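Local coordinates for protein thermostable monoacylglycerol lipase (Bacillus, PDB 4LHE) that probably hydrolyses monoacylglycerols to glycerol and free fatty acid, as a thermostable serine lipase of the alpha/beta hydrolase fold, at residues A[90-95]-A[242-247]; A[102-107]-A[114-119]; A[186-191]-A[209-214]; A[203-208]-A[216-221]; A[226-231]-A[235-240]. All coordinates share one frame; numbering follows the deposited sequence.

Contact 1 (A[90-95]-A[242-247]); sequences TIFVTG and LEFFAK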
# COMPACT_ATOMS: atom_id res chain seq x y z
N THR A 90 -12.37 -6.02 -15.07
CA THR A 90 -10.95 -5.72 -15.14
C THR A 90 -10.55 -5.13 -13.78
O THR A 90 -11.26 -4.27 -13.23
CB THR A 90 -10.67 -4.68 -16.24
OG1 THR A 90 -11.27 -5.12 -17.48
CG2 THR A 90 -9.17 -4.48 -16.45
N ILE A 91 -9.45 -5.60 -13.22
CA ILE A 91 -9.05 -5.12 -11.90
C ILE A 91 -7.59 -4.70 -11.91
O ILE A 91 -6.72 -5.44 -12.37
CB ILE A 91 -9.31 -6.19 -10.83
CG1 ILE A 91 -10.82 -6.34 -10.59
CG2 ILE A 91 -8.61 -5.83 -9.56
CD1 ILE A 91 -11.18 -7.41 -9.58
N PHE A 92 -7.32 -3.48 -11.42
CA PHE A 92 -5.96 -3.06 -11.15
C PHE A 92 -5.78 -2.84 -9.66
O PHE A 92 -6.74 -2.48 -8.97
CB PHE A 92 -5.68 -1.73 -11.83
CG PHE A 92 -5.72 -1.81 -13.31
CD1 PHE A 92 -4.71 -2.45 -14.01
CD2 PHE A 92 -6.77 -1.21 -14.01
CE1 PHE A 92 -4.74 -2.51 -15.41
CE2 PHE A 92 -6.80 -1.27 -15.39
CZ PHE A 92 -5.79 -1.93 -16.09
N VAL A 93 -4.57 -3.04 -9.16
CA VAL A 93 -4.29 -2.84 -7.75
C VAL A 93 -3.13 -1.85 -7.60
O VAL A 93 -2.17 -1.89 -8.37
CB VAL A 93 -4.01 -4.18 -7.03
CG1 VAL A 93 -3.92 -4.00 -5.51
CG2 VAL A 93 -5.11 -5.23 -7.39
N THR A 94 -3.25 -0.92 -6.65
CA THR A 94 -2.19 0.03 -6.33
C THR A 94 -2.12 0.21 -4.81
O THR A 94 -3.12 0.04 -4.10
CB THR A 94 -2.38 1.39 -7.04
OG1 THR A 94 -1.25 2.24 -6.77
CG2 THR A 94 -3.66 2.10 -6.56
N GLY A 95 -0.95 0.52 -4.29
CA GLY A 95 -0.86 0.71 -2.86
C GLY A 95 0.44 1.34 -2.45
O GLY A 95 1.43 1.22 -3.17
N LEU A 242 -3.26 6.62 -14.47
CA LEU A 242 -4.41 6.70 -15.38
C LEU A 242 -4.02 6.27 -16.79
O LEU A 242 -4.77 5.57 -17.46
CB LEU A 242 -4.95 8.14 -15.39
CG LEU A 242 -5.81 8.42 -14.16
CD1 LEU A 242 -6.34 9.83 -14.08
CD2 LEU A 242 -6.98 7.44 -14.15
N GLU A 243 -2.84 6.72 -17.22
CA GLU A 243 -2.27 6.33 -18.51
C GLU A 243 -2.00 4.81 -18.50
O GLU A 243 -2.34 4.11 -19.46
CB GLU A 243 -0.98 7.14 -18.75
CG GLU A 243 -0.14 6.72 -19.93
CD GLU A 243 1.27 7.32 -19.92
OE1 GLU A 243 2.16 6.72 -20.56
OE2 GLU A 243 1.49 8.38 -19.28
N PHE A 244 -1.43 4.31 -17.40
CA PHE A 244 -1.20 2.87 -17.23
C PHE A 244 -2.52 2.09 -17.31
O PHE A 244 -2.62 1.10 -18.05
CB PHE A 244 -0.46 2.59 -15.91
CG PHE A 244 -0.23 1.10 -15.61
CD1 PHE A 244 -1.04 0.42 -14.71
CD2 PHE A 244 0.83 0.42 -16.21
CE1 PHE A 244 -0.82 -0.92 -14.43
CE2 PHE A 244 1.04 -0.93 -15.93
CZ PHE A 244 0.22 -1.60 -15.03
N PHE A 245 -3.53 2.53 -16.57
CA PHE A 245 -4.84 1.85 -16.58
C PHE A 245 -5.46 1.79 -17.99
O PHE A 245 -5.85 0.71 -18.47
CB PHE A 245 -5.82 2.54 -15.62
CG PHE A 245 -5.35 2.62 -14.18
CD1 PHE A 245 -4.48 1.68 -13.64
CD2 PHE A 245 -5.81 3.65 -13.36
CE1 PHE A 245 -4.08 1.78 -12.30
CE2 PHE A 245 -5.41 3.76 -12.04
CZ PHE A 245 -4.55 2.82 -11.50
N ALA A 246 -5.59 2.95 -18.64
CA ALA A 246 -6.11 3.03 -20.01
C ALA A 246 -5.40 2.07 -20.97
O ALA A 246 -6.05 1.34 -21.72
CB ALA A 246 -6.00 4.47 -20.52
N LYS A 247 -4.07 2.08 -20.97
CA LYS A 247 -3.32 1.23 -21.90
C LYS A 247 -3.40 -0.27 -21.64
O LYS A 247 -3.01 -1.05 -22.51
CB LYS A 247 -1.85 1.65 -22.00
CG LYS A 247 -1.68 3.05 -22.55
CD LYS A 247 -0.25 3.31 -22.98
CE LYS A 247 0.60 3.77 -21.82
NZ LYS A 247 1.81 4.53 -22.31
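Phe-92 reaches from strand 90-96 to the helix 242-247 and meets two successive phenylalanines there, Phe-245 over one face of its ring and Phe-244 obliquely. From its CB outward it tracks the Phe-245 side chain and then that residue's backbone. Phe-92 CB lies 3.9 Å from Phe-245 CE1, and Phe-92 CG and CD2 each come to 3.7 Å from Phe-245 CD1, which sits above the plane near the rim. Farther out, Phe-92 CE2 comes within 3.9 Å of Phe-245 CA, and the tip atom CZ of Phe-92 ends 3.6 Å from Phe-245 O. The two side chains lie alongside each other but point opposite ways. Their rings, tilted by 26° with centroids 5.0 Å apart, overlap little, and Phe-245 CA makes an off-centre CH-pi contact with the Phe-92 ring. At the other ortho carbon, Phe-92 CD1 is 4.2 Å from Phe-244 CE1. CG anti to the carbonyl carbon (chi1 -65°) lays the Phe-92 ring alongside Phe-245, with CD1 on the Phe-244 side. Cutting this side chain back to an alanine would probably open a gap between strand and helix, leaving Phe-245 less supported on the sheet side. Tyr-43 meets Phe-245 edge-to-face. No hydrogen bond crosses the interface: it is a buried cluster of phenylalanines between the C-terminal helix and the central sheet, as befits the layered alpha/beta hydrolase fold.

Contact 2 (A[102-107]-A[114-119]); sequences LTLYLA and CGIVPI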
# COMPACT_ATOMS: atom_id res chain seq x y z
N LEU A 102 1.16 -5.52 -0.14
CA LEU A 102 -0.11 -6.24 -0.18
C LEU A 102 -0.65 -6.31 -1.59
O LEU A 102 -1.42 -7.21 -1.92
CB LEU A 102 -1.13 -5.54 0.72
CG LEU A 102 -0.89 -5.81 2.20
CD1 LEU A 102 -1.68 -4.83 3.04
CD2 LEU A 102 -1.32 -7.26 2.51
N THR A 103 -0.24 -5.34 -2.41
CA THR A 103 -0.58 -5.32 -3.82
C THR A 103 0.18 -6.44 -4.53
O THR A 103 -0.40 -7.20 -5.31
CB THR A 103 -0.23 -3.96 -4.45
OG1 THR A 103 -1.13 -2.96 -3.95
CG2 THR A 103 -0.35 -4.02 -5.98
N LEU A 104 1.48 -6.53 -4.25
CA LEU A 104 2.31 -7.60 -4.78
C LEU A 104 1.75 -8.94 -4.36
O LEU A 104 1.62 -9.85 -5.18
CB LEU A 104 3.73 -7.45 -4.28
CG LEU A 104 4.44 -6.19 -4.77
CD1 LEU A 104 5.61 -5.89 -3.87
CD2 LEU A 104 4.90 -6.35 -6.23
N TYR A 105 1.40 -9.04 -3.08
CA TYR A 105 0.87 -10.27 -2.50
C TYR A 105 -0.35 -10.75 -3.27
O TYR A 105 -0.43 -11.92 -3.65
CB TYR A 105 0.48 -10.02 -1.04
CG TYR A 105 0.03 -11.25 -0.26
CD1 TYR A 105 0.94 -11.96 0.51
CD2 TYR A 105 -1.29 -11.68 -0.29
CE1 TYR A 105 0.54 -13.07 1.23
CE2 TYR A 105 -1.70 -12.79 0.43
CZ TYR A 105 -0.77 -13.48 1.20
OH TYR A 105 -1.14 -14.59 1.93
N LEU A 106 -1.29 -9.83 -3.50
CA LEU A 106 -2.54 -10.16 -4.15
C LEU A 106 -2.33 -10.58 -5.60
O LEU A 106 -3.04 -11.46 -6.11
CB LEU A 106 -3.48 -8.95 -4.09
CG LEU A 106 -4.91 -9.21 -3.67
CD1 LEU A 106 -4.98 -9.49 -2.19
CD2 LEU A 106 -5.78 -8.02 -4.04
N ALA A 107 -1.37 -9.95 -6.26
CA ALA A 107 -1.05 -10.31 -7.64
C ALA A 107 -0.51 -11.75 -7.69
O ALA A 107 -0.82 -12.51 -8.61
CB ALA A 107 -0.04 -9.31 -8.24
N CYS A 114 -5.31 -7.48 -13.85
CA CYS A 114 -4.82 -6.98 -15.13
C CYS A 114 -3.60 -6.06 -15.00
O CYS A 114 -3.01 -5.69 -16.01
CB CYS A 114 -5.95 -6.28 -15.90
SG CYS A 114 -7.22 -7.44 -16.52
N GLY A 115 -3.22 -5.71 -13.78
CA GLY A 115 -2.04 -4.87 -13.59
C GLY A 115 -1.87 -4.35 -12.17
O GLY A 115 -2.84 -4.26 -11.42
N ILE A 116 -0.63 -4.00 -11.81
CA ILE A 116 -0.36 -3.47 -10.48
C ILE A 116 0.47 -2.20 -10.48
O ILE A 116 1.34 -2.02 -11.34
CB ILE A 116 0.31 -4.51 -9.55
CG1 ILE A 116 1.60 -5.07 -10.18
CG2 ILE A 116 -0.68 -5.63 -9.20
CD1 ILE A 116 2.27 -6.10 -9.30
N VAL A 117 0.19 -1.33 -9.51
CA VAL A 117 0.95 -0.09 -9.36
C VAL A 117 1.44 0.08 -7.90
O VAL A 117 0.86 0.84 -7.10
CB VAL A 117 0.14 1.16 -9.84
CG1 VAL A 117 1.04 2.39 -9.85
CG2 VAL A 117 -0.37 0.93 -11.26
N PRO A 118 2.51 -0.64 -7.54
CA PRO A 118 3.06 -0.48 -6.19
C PRO A 118 3.84 0.83 -6.07
O PRO A 118 4.53 1.21 -7.01
CB PRO A 118 4.01 -1.68 -6.05
CG PRO A 118 4.37 -2.05 -7.48
CD PRO A 118 3.17 -1.72 -8.31
N ILE A 119 3.71 1.52 -4.94
CA ILE A 119 4.39 2.81 -4.76
C ILE A 119 5.23 2.70 -3.50
O ILE A 119 4.67 2.50 -2.42
CB ILE A 119 3.37 3.94 -4.55
CG1 ILE A 119 2.35 3.98 -5.69
CG2 ILE A 119 4.07 5.28 -4.36
CD1 ILE A 119 1.26 5.04 -5.50
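Thr-103 and Ile-116 meet where the helix 102-107 runs nearly antiparallel to strand 115-119, the short axes 157° apart in direction and 8.5 Å apart at closest approach. Ile-116 is the central side chain, and three helix residues one turn or less apart gather round it. Thr-103 sends its methyl onto the branch: Thr-103 CG2 lies 3.6 Å from Ile-116 CG2 and 3.7 Å from Ile-116 CB. The methyl is turned to the strand because it stands anti to the helix backbone N, while OG1 (chi1 -70°) lies beside that N and bonds to the carbonyl oxygen of Gly-99, one turn back. This is the return half of a right-handed beta-alpha-beta crossover, strand 90-96 to helix 98-109 to strand 115-119, whose strand-to-helix turn probably forms the nucleophile elbow of the alpha/beta hydrolases. One turn after Thr-103, Ala-107 CB lies 3.9 Å from Ile-116 CG2 and 4.1 Å from Ile-116 CD1, touching both branches of the isoleucine. Leu-104 crosses Ile-116 at about a right angle, its CD2 4.1 Å from Ile-116 CD1. The isoleucine's CG1 takes the position between backbone N and carbonyl carbon (chi1 55°), which carries CD1 to Leu-104 and Ala-107, while CG2 faces Thr-103 and Ala-107. Ile-116 also packs on Ala-188 of the next strand.

Contact 3 (A[186-191]-A[209-214]); sequences CPALIF and QGISST
Ser-213 and Ile-211 point their side chains at the start of strand 188-193 from the connection that follows helix 202-210, one by its hydroxyl and the other by its terminal methyl. The Ser-213 OG donates to Cys-186 O at 2.7 Å, approaching the carbonyl with a C=O...OG angle of 148° and tilted 22° from its plane. That OG stands anti to its own carbonyl carbon (chi1 -55°), beside the backbone N, and is thereby brought to the cysteine carbonyl; Ser-213 CB follows it to 3.2 Å from Cys-186 O. The hydroxyl also makes a weak hydrogen bond with Ile-184 O. The CA-CB bond of Cys-186 points away, leaving the backbone carbonyl to make the contact. Ile-211 works differently: its CG1 lies between backbone N and carbonyl carbon, and the extended branch brings Ile-211 CD1 end-on to Ala-188 CB, 3.7 Å away. Polar and apolar contacts are thus set two residues apart on both segments. With an alanine in place of Ser-213 the hydroxyl is gone, and the buried Cys-186 carbonyl would probably lose this donor, leaving the connection after the helix held to the strand's lead-in by less. The contact joins the lead-in and start of strand 188-193 to the connection between helix 202-210 and strand 216-221, where Ala-188 makes backbone hydrogen bonds with Glu-215 and Glu-217 and packs on Ile-116 of strand 115-119.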
# COMPACT_ATOMS: atom_id res chain seq x y z
N CYS A 186 1.38 -10.03 -14.32
CA CYS A 186 0.62 -8.94 -14.93
C CYS A 186 1.50 -7.72 -15.12
O CYS A 186 2.58 -7.63 -14.51
CB CYS A 186 -0.60 -8.59 -14.07
SG CYS A 186 -0.18 -7.96 -12.44
N PRO A 187 1.10 -6.79 -16.02
CA PRO A 187 1.86 -5.55 -16.19
C PRO A 187 2.15 -4.83 -14.87
O PRO A 187 1.30 -4.76 -13.98
CB PRO A 187 0.92 -4.70 -17.06
CG PRO A 187 0.23 -5.71 -17.92
CD PRO A 187 -0.01 -6.91 -16.99
N ALA A 188 3.35 -4.29 -14.74
CA ALA A 188 3.73 -3.62 -13.50
C ALA A 188 4.27 -2.20 -13.75
O ALA A 188 5.08 -2.00 -14.65
CB ALA A 188 4.73 -4.47 -12.70
N LEU A 189 3.78 -1.24 -12.97
CA LEU A 189 4.27 0.13 -13.01
C LEU A 189 4.76 0.44 -11.59
O LEU A 189 3.97 0.48 -10.64
CB LEU A 189 3.15 1.11 -13.40
CG LEU A 189 3.47 2.61 -13.35
CD1 LEU A 189 4.58 2.93 -14.32
CD2 LEU A 189 2.25 3.49 -13.62
N ILE A 190 6.06 0.64 -11.46
CA ILE A 190 6.69 0.68 -10.14
C ILE A 190 7.20 2.08 -9.83
O ILE A 190 8.18 2.53 -10.43
CB ILE A 190 7.86 -0.35 -10.09
CG1 ILE A 190 7.34 -1.77 -10.35
CG2 ILE A 190 8.58 -0.31 -8.75
CD1 ILE A 190 8.44 -2.81 -10.49
N PHE A 191 6.52 2.77 -8.91
CA PHE A 191 6.96 4.07 -8.42
C PHE A 191 7.96 3.97 -7.27
O PHE A 191 7.81 3.14 -6.37
CB PHE A 191 5.77 4.91 -7.94
CG PHE A 191 4.86 5.37 -9.06
CD1 PHE A 191 5.27 6.37 -9.94
CD2 PHE A 191 3.60 4.80 -9.23
CE1 PHE A 191 4.43 6.79 -10.97
CE2 PHE A 191 2.77 5.22 -10.25
CZ PHE A 191 3.17 6.21 -11.12
N GLN A 209 13.15 -7.19 -10.64
CA GLN A 209 13.85 -8.40 -11.06
C GLN A 209 13.06 -9.65 -10.69
O GLN A 209 13.04 -10.62 -11.45
CB GLN A 209 15.28 -8.44 -10.50
CG GLN A 209 16.18 -7.26 -10.92
CD GLN A 209 16.34 -7.10 -12.44
OE1 GLN A 209 15.98 -7.98 -13.23
NE2 GLN A 209 16.88 -5.95 -12.85
N GLY A 210 12.38 -9.62 -9.55
CA GLY A 210 11.73 -10.81 -9.03
C GLY A 210 10.42 -11.23 -9.69
O GLY A 210 10.05 -12.42 -9.62
N ILE A 211 9.71 -10.28 -10.30
CA ILE A 211 8.46 -10.62 -10.98
C ILE A 211 8.72 -11.19 -12.36
O ILE A 211 9.73 -10.87 -13.00
CB ILE A 211 7.50 -9.41 -11.12
CG1 ILE A 211 8.18 -8.31 -11.94
CG2 ILE A 211 7.06 -8.92 -9.72
CD1 ILE A 211 7.40 -7.00 -12.01
N SER A 212 7.80 -12.03 -12.83
CA SER A 212 7.94 -12.65 -14.14
C SER A 212 7.16 -11.88 -15.21
O SER A 212 7.11 -12.28 -16.38
CB SER A 212 7.49 -14.11 -14.07
OG SER A 212 8.23 -14.80 -13.07
N SER A 213 6.56 -10.76 -14.78
CA SER A 213 5.93 -9.78 -15.66
C SER A 213 6.79 -9.40 -16.87
O SER A 213 7.95 -9.02 -16.72
CB SER A 213 5.62 -8.52 -14.85
OG SER A 213 4.84 -8.83 -13.71
N THR A 214 6.21 -9.46 -18.07
CA THR A 214 6.93 -9.12 -19.30
C THR A 214 6.85 -7.63 -19.60
O THR A 214 7.73 -7.06 -20.26
CB THR A 214 6.43 -9.95 -20.52
OG1 THR A 214 5.06 -9.66 -20.78
CG2 THR A 214 6.56 -11.43 -20.26

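Contact 4 (A[203-208]-A[216-221]); sequences NADIIF and KEIVRL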
# COMPACT_ATOMS: atom_id res chain seq x y z
N ASN A 203 14.38 -1.48 -3.21
CA ASN A 203 13.25 -2.42 -3.21
C ASN A 203 12.59 -2.45 -4.59
O ASN A 203 12.10 -3.49 -5.04
CB ASN A 203 12.24 -2.08 -2.09
CG ASN A 203 12.55 -2.78 -0.76
OD1 ASN A 203 11.71 -3.48 -0.19
ND2 ASN A 203 13.77 -2.57 -0.26
N ALA A 204 12.61 -1.32 -5.27
CA ALA A 204 12.08 -1.21 -6.62
C ALA A 204 12.77 -2.22 -7.55
O ALA A 204 12.11 -2.92 -8.33
CB ALA A 204 12.28 0.19 -7.14
N ASP A 205 14.09 -2.28 -7.46
CA ASP A 205 14.89 -3.18 -8.29
C ASP A 205 14.62 -4.66 -7.98
O ASP A 205 14.53 -5.48 -8.89
CB ASP A 205 16.37 -2.85 -8.15
CG ASP A 205 16.69 -1.46 -8.64
OD1 ASP A 205 16.27 -1.13 -9.76
OD2 ASP A 205 17.34 -0.68 -7.90
N ILE A 206 14.47 -4.98 -6.70
CA ILE A 206 14.15 -6.35 -6.27
C ILE A 206 12.78 -6.79 -6.78
O ILE A 206 12.59 -7.94 -7.20
CB ILE A 206 14.19 -6.45 -4.73
CG1 ILE A 206 15.59 -6.09 -4.22
CG2 ILE A 206 13.76 -7.84 -4.28
CD1 ILE A 206 15.64 -5.61 -2.76
N ILE A 207 11.82 -5.87 -6.71
CA ILE A 207 10.49 -6.14 -7.26
C ILE A 207 10.62 -6.33 -8.77
O ILE A 207 10.15 -7.33 -9.32
CB ILE A 207 9.52 -4.97 -6.92
CG1 ILE A 207 9.24 -4.96 -5.41
CG2 ILE A 207 8.22 -5.09 -7.72
CD1 ILE A 207 8.56 -3.69 -4.90
N PHE A 208 11.30 -5.39 -9.42
CA PHE A 208 11.47 -5.42 -10.87
C PHE A 208 12.14 -6.72 -11.36
O PHE A 208 11.73 -7.30 -12.38
CB PHE A 208 12.24 -4.17 -11.33
CG PHE A 208 12.42 -4.07 -12.83
CD1 PHE A 208 11.52 -3.33 -13.60
CD2 PHE A 208 13.49 -4.69 -13.46
CE1 PHE A 208 11.69 -3.22 -14.97
CE2 PHE A 208 13.66 -4.59 -14.83
CZ PHE A 208 12.77 -3.86 -15.59
N LYS A 216 6.90 -4.30 -17.60
CA LYS A 216 7.25 -3.76 -16.28
C LYS A 216 8.13 -2.51 -16.44
O LYS A 216 8.97 -2.46 -17.33
CB LYS A 216 7.97 -4.82 -15.46
CG LYS A 216 9.11 -5.50 -16.23
CD LYS A 216 9.73 -6.61 -15.39
CE LYS A 216 11.05 -7.08 -15.98
NZ LYS A 216 11.59 -8.22 -15.18
N GLU A 217 7.94 -1.52 -15.57
CA GLU A 217 8.73 -0.29 -15.65
C GLU A 217 8.95 0.35 -14.27
O GLU A 217 8.10 0.24 -13.38
CB GLU A 217 8.03 0.71 -16.58
CG GLU A 217 8.71 2.05 -16.73
CD GLU A 217 7.84 3.08 -17.45
OE1 GLU A 217 8.28 4.25 -17.54
OE2 GLU A 217 6.72 2.73 -17.91
N ILE A 218 10.09 1.01 -14.09
CA ILE A 218 10.32 1.78 -12.87
C ILE A 218 10.23 3.27 -13.13
O ILE A 218 10.88 3.81 -14.04
CB ILE A 218 11.65 1.44 -12.20
CG1 ILE A 218 11.65 -0.02 -11.74
CG2 ILE A 218 11.89 2.36 -11.00
CD1 ILE A 218 12.85 -0.42 -10.90
N VAL A 219 9.39 3.95 -12.34
CA VAL A 219 9.25 5.39 -12.45
C VAL A 219 9.76 6.09 -11.19
O VAL A 219 9.29 5.82 -10.07
CB VAL A 219 7.79 5.79 -12.80
CG1 VAL A 219 7.60 7.29 -12.78
CG2 VAL A 219 7.42 5.23 -14.16
N ARG A 220 10.76 6.95 -11.38
CA ARG A 220 11.38 7.68 -10.27
C ARG A 220 10.62 8.97 -9.93
O ARG A 220 10.23 9.74 -10.82
CB ARG A 220 12.85 8.00 -10.59
CG ARG A 220 13.72 6.76 -10.80
CD ARG A 220 15.08 6.92 -10.13
NE ARG A 220 15.47 5.72 -9.39
CZ ARG A 220 15.35 5.56 -8.06
NH1 ARG A 220 14.84 6.52 -7.30
NH2 ARG A 220 15.74 4.41 -7.50
N LEU A 221 10.38 9.16 -8.63
CA LEU A 221 9.68 10.33 -8.13
C LEU A 221 10.72 11.24 -7.47
O LEU A 221 11.30 10.88 -6.44
CB LEU A 221 8.61 9.92 -7.12
CG LEU A 221 7.51 9.00 -7.66
CD1 LEU A 221 6.53 8.56 -6.56
CD2 LEU A 221 6.77 9.68 -8.82
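The last beta-alpha-beta unit of the sheet, strand 188-193 to helix 202-210 to edge strand 216-221, brings Phe-208 and Ala-204 of the helix against Lys-216 and Ile-218 of the strand. Helix 203-208 and strand 216-221 run nearly antiparallel, 171° between their directions, with axes 9.4 Å apart at closest approach. Phe-208 carries most of the contact. Its CG is anti to the backbone N (chi1 -177°), which turns the ring to the strand, and the aliphatic chain of Lys-216, extended beyond CG, crosses one face at about a right angle. Lys-216 CE makes a CH-pi contact 3.9 Å from the ring centroid, and the ammonium sits over the same ring, NZ 4.5 Å from the centroid, in a cation-pi arrangement. Near the ring plane, at its edge, lies the backbone N of Glu-217. Ile-218 adds the apolar side: Ile-218 CG1 meets Phe-208 CD1 at 3.8 Å, and its CD1 reaches Ala-204 CB at 3.9 Å. Asp-205 OD1 also approaches that methyl from the exposed margin, while the Arg-220 guanidinium is salt-bridged to Asp-194. Covering by Lys-216 probably shields this partly exposed ring from solvent. The lysine's ammonium is bound at the C-terminal part of the helix: Lys-216 NZ donates to Phe-208 O at 3.0 Å, with a C=O...NZ angle of 160°.

Contact 5 (A[226-231]-A[235-240]); sequences HVATLD and PMIIER. With SO4 (sulfate ion), chain D.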
# COMPACT_ATOMS: atom_id res chain seq x y z
N HIS A 226 8.94 9.38 1.34
CA HIS A 226 8.19 8.13 1.43
C HIS A 226 6.70 8.16 1.13
O HIS A 226 6.21 7.35 0.34
CB HIS A 226 8.37 7.50 2.81
CG HIS A 226 7.75 6.15 2.93
ND1 HIS A 226 8.02 5.13 2.05
CD2 HIS A 226 6.88 5.65 3.84
CE1 HIS A 226 7.35 4.04 2.42
NE2 HIS A 226 6.65 4.33 3.50
N VAL A 227 5.98 9.07 1.78
CA VAL A 227 4.52 9.13 1.65
C VAL A 227 4.14 9.86 0.36
O VAL A 227 3.52 10.92 0.40
CB VAL A 227 3.89 9.86 2.83
CG1 VAL A 227 2.35 9.66 2.84
CG2 VAL A 227 4.48 9.33 4.12
N ALA A 228 4.54 9.29 -0.77
CA ALA A 228 4.52 9.96 -2.07
C ALA A 228 3.10 10.32 -2.56
O ALA A 228 2.91 11.27 -3.32
CB ALA A 228 5.26 9.10 -3.10
N THR A 229 2.10 9.55 -2.12
CA THR A 229 0.71 9.73 -2.56
C THR A 229 0.12 11.03 -2.04
O THR A 229 -0.89 11.53 -2.56
CB THR A 229 -0.15 8.55 -2.08
OG1 THR A 229 0.01 8.39 -0.66
CG2 THR A 229 0.26 7.25 -2.78
N LEU A 230 0.73 11.57 -0.99
CA LEU A 230 0.28 12.83 -0.43
C LEU A 230 1.29 13.95 -0.71
O LEU A 230 1.04 15.12 -0.38
CB LEU A 230 0.12 12.71 1.08
CG LEU A 230 -0.94 11.78 1.67
CD1 LEU A 230 -0.85 11.82 3.19
CD2 LEU A 230 -2.29 12.18 1.22
N ASP A 231 2.42 13.59 -1.31
CA ASP A 231 3.54 14.53 -1.47
C ASP A 231 3.46 15.31 -2.78
O ASP A 231 2.46 15.22 -3.51
CB ASP A 231 4.88 13.77 -1.37
CG ASP A 231 5.93 14.52 -0.57
OD1 ASP A 231 5.81 15.76 -0.41
OD2 ASP A 231 6.86 13.86 -0.06
N PRO A 235 0.28 14.56 -8.27
CA PRO A 235 -0.37 14.62 -9.59
C PRO A 235 0.32 13.73 -10.64
O PRO A 235 -0.35 13.14 -11.50
CB PRO A 235 -0.25 16.10 -9.98
CG PRO A 235 0.03 16.82 -8.69
CD PRO A 235 0.83 15.87 -7.87
N MET A 236 1.65 13.63 -10.56
CA MET A 236 2.39 12.75 -11.45
C MET A 236 2.00 11.26 -11.25
O MET A 236 1.78 10.52 -12.21
CB MET A 236 3.89 12.97 -11.27
CG MET A 236 4.75 11.96 -12.00
SD MET A 236 6.52 12.31 -11.97
CE MET A 236 7.06 11.13 -13.23
N ILE A 237 1.88 10.84 -10.00
CA ILE A 237 1.40 9.48 -9.71
C ILE A 237 0.02 9.22 -10.29
O ILE A 237 -0.23 8.15 -10.86
CB ILE A 237 1.36 9.21 -8.20
CG1 ILE A 237 2.76 9.33 -7.59
CG2 ILE A 237 0.77 7.82 -7.92
CD1 ILE A 237 2.76 9.24 -6.03
N ILE A 238 -0.88 10.18 -10.13
CA ILE A 238 -2.24 10.03 -10.62
C ILE A 238 -2.28 9.96 -12.16
O ILE A 238 -2.95 9.09 -12.73
CB ILE A 238 -3.16 11.15 -10.08
CG1 ILE A 238 -3.50 10.89 -8.60
CG2 ILE A 238 -4.42 11.27 -10.92
CD1 ILE A 238 -4.06 12.12 -7.83
N GLU A 239 -1.57 10.87 -12.82
CA GLU A 239 -1.59 10.98 -14.28
C GLU A 239 -0.90 9.78 -14.96
O GLU A 239 -1.39 9.26 -15.97
CB GLU A 239 -0.97 12.33 -14.69
CG GLU A 239 -0.67 12.54 -16.18
CD GLU A 239 -0.07 13.92 -16.48
OE1 GLU A 239 0.34 14.63 -15.52
OE2 GLU A 239 -0.02 14.30 -17.67
N ARG A 240 0.21 9.33 -14.40
CA ARG A 240 0.90 8.15 -14.95
C ARG A 240 0.12 6.86 -14.71
O ARG A 240 0.17 5.95 -15.53
CB ARG A 240 2.32 8.03 -14.38
CG ARG A 240 3.29 9.05 -14.94
CD ARG A 240 3.80 8.65 -16.34
NE ARG A 240 5.25 8.81 -16.42
CZ ARG A 240 6.09 7.81 -16.62
NH1 ARG A 240 5.63 6.57 -16.78
NH2 ARG A 240 7.40 8.04 -16.67
S SO4 D . 3.91 2.80 5.63
O1 SO4 D . 3.37 2.90 6.99
O2 SO4 D . 3.21 3.76 4.75
O3 SO4 D . 5.33 3.14 5.66
O4 SO4 D . 3.75 1.41 5.19
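The imidazole of His-226 meets the sulfate at its edge, the sulfur lying in the ring plane; across the two segments themselves, Ala-228 meets Ile-237. His-226 NE2 donates to sulfate O3 at 2.8 Å, with a bent N-H...O angle of 147°, and ND1 is hydrogen-bonded to Asp-196. CG anti to the backbone N (chi1 -174°) swings the ring from the loop toward Ser-97, whose OG also binds the sulfate, as do the backbone nitrogens of Phe-29 and Thr-30. Ser-97, His-226 and Asp-196 fit a Ser-His-Asp triad, so the ion, probably from the crystallisation liquor, occupies what is likely the active site. Two residues on, the loop packs on the helix. Ile-237 directs its CD1 to 3.4 Å from Ala-228 O and 3.9 Å from Ala-228 CB; the same methyl lies 4.0 Å from Thr-229 N. Thr-229 OG1 is hydrogen-bonded to Ser-35 O. The histidine loop is thus seated on helix 234-247, with Leu-221 of strand 216-221 touching both Ala-228 and Ile-237, and Leu-39 of helix 37-45 packing on Thr-229 and Ile-237.

How the contacts relate
Contacts 1, 2, 3 and 5 are buried, whereas contact 4 lies at the surface on the edge strand. Contacts 1 to 4 all reach the one central sheet, tied through neighbouring strands: Val-93 to Val-117, Ile-116 to Pro-187 and Leu-189, Ile-190 to Glu-217 and Val-219. Contacts 3 and 4 share helix 202-210; contacts 1 and 5 share helix 234-247. Chemistry follows position. Contact 1 is aromatic and contact 2 aliphatic; contact 3 adds a serine hydroxyl hydrogen bond in the connection after a helix, and only contact 4 uses a charged side chain across its segments. Contact 5 pairs apolar packing with the polar histidine site, and Ile-119 connects it to contact 2.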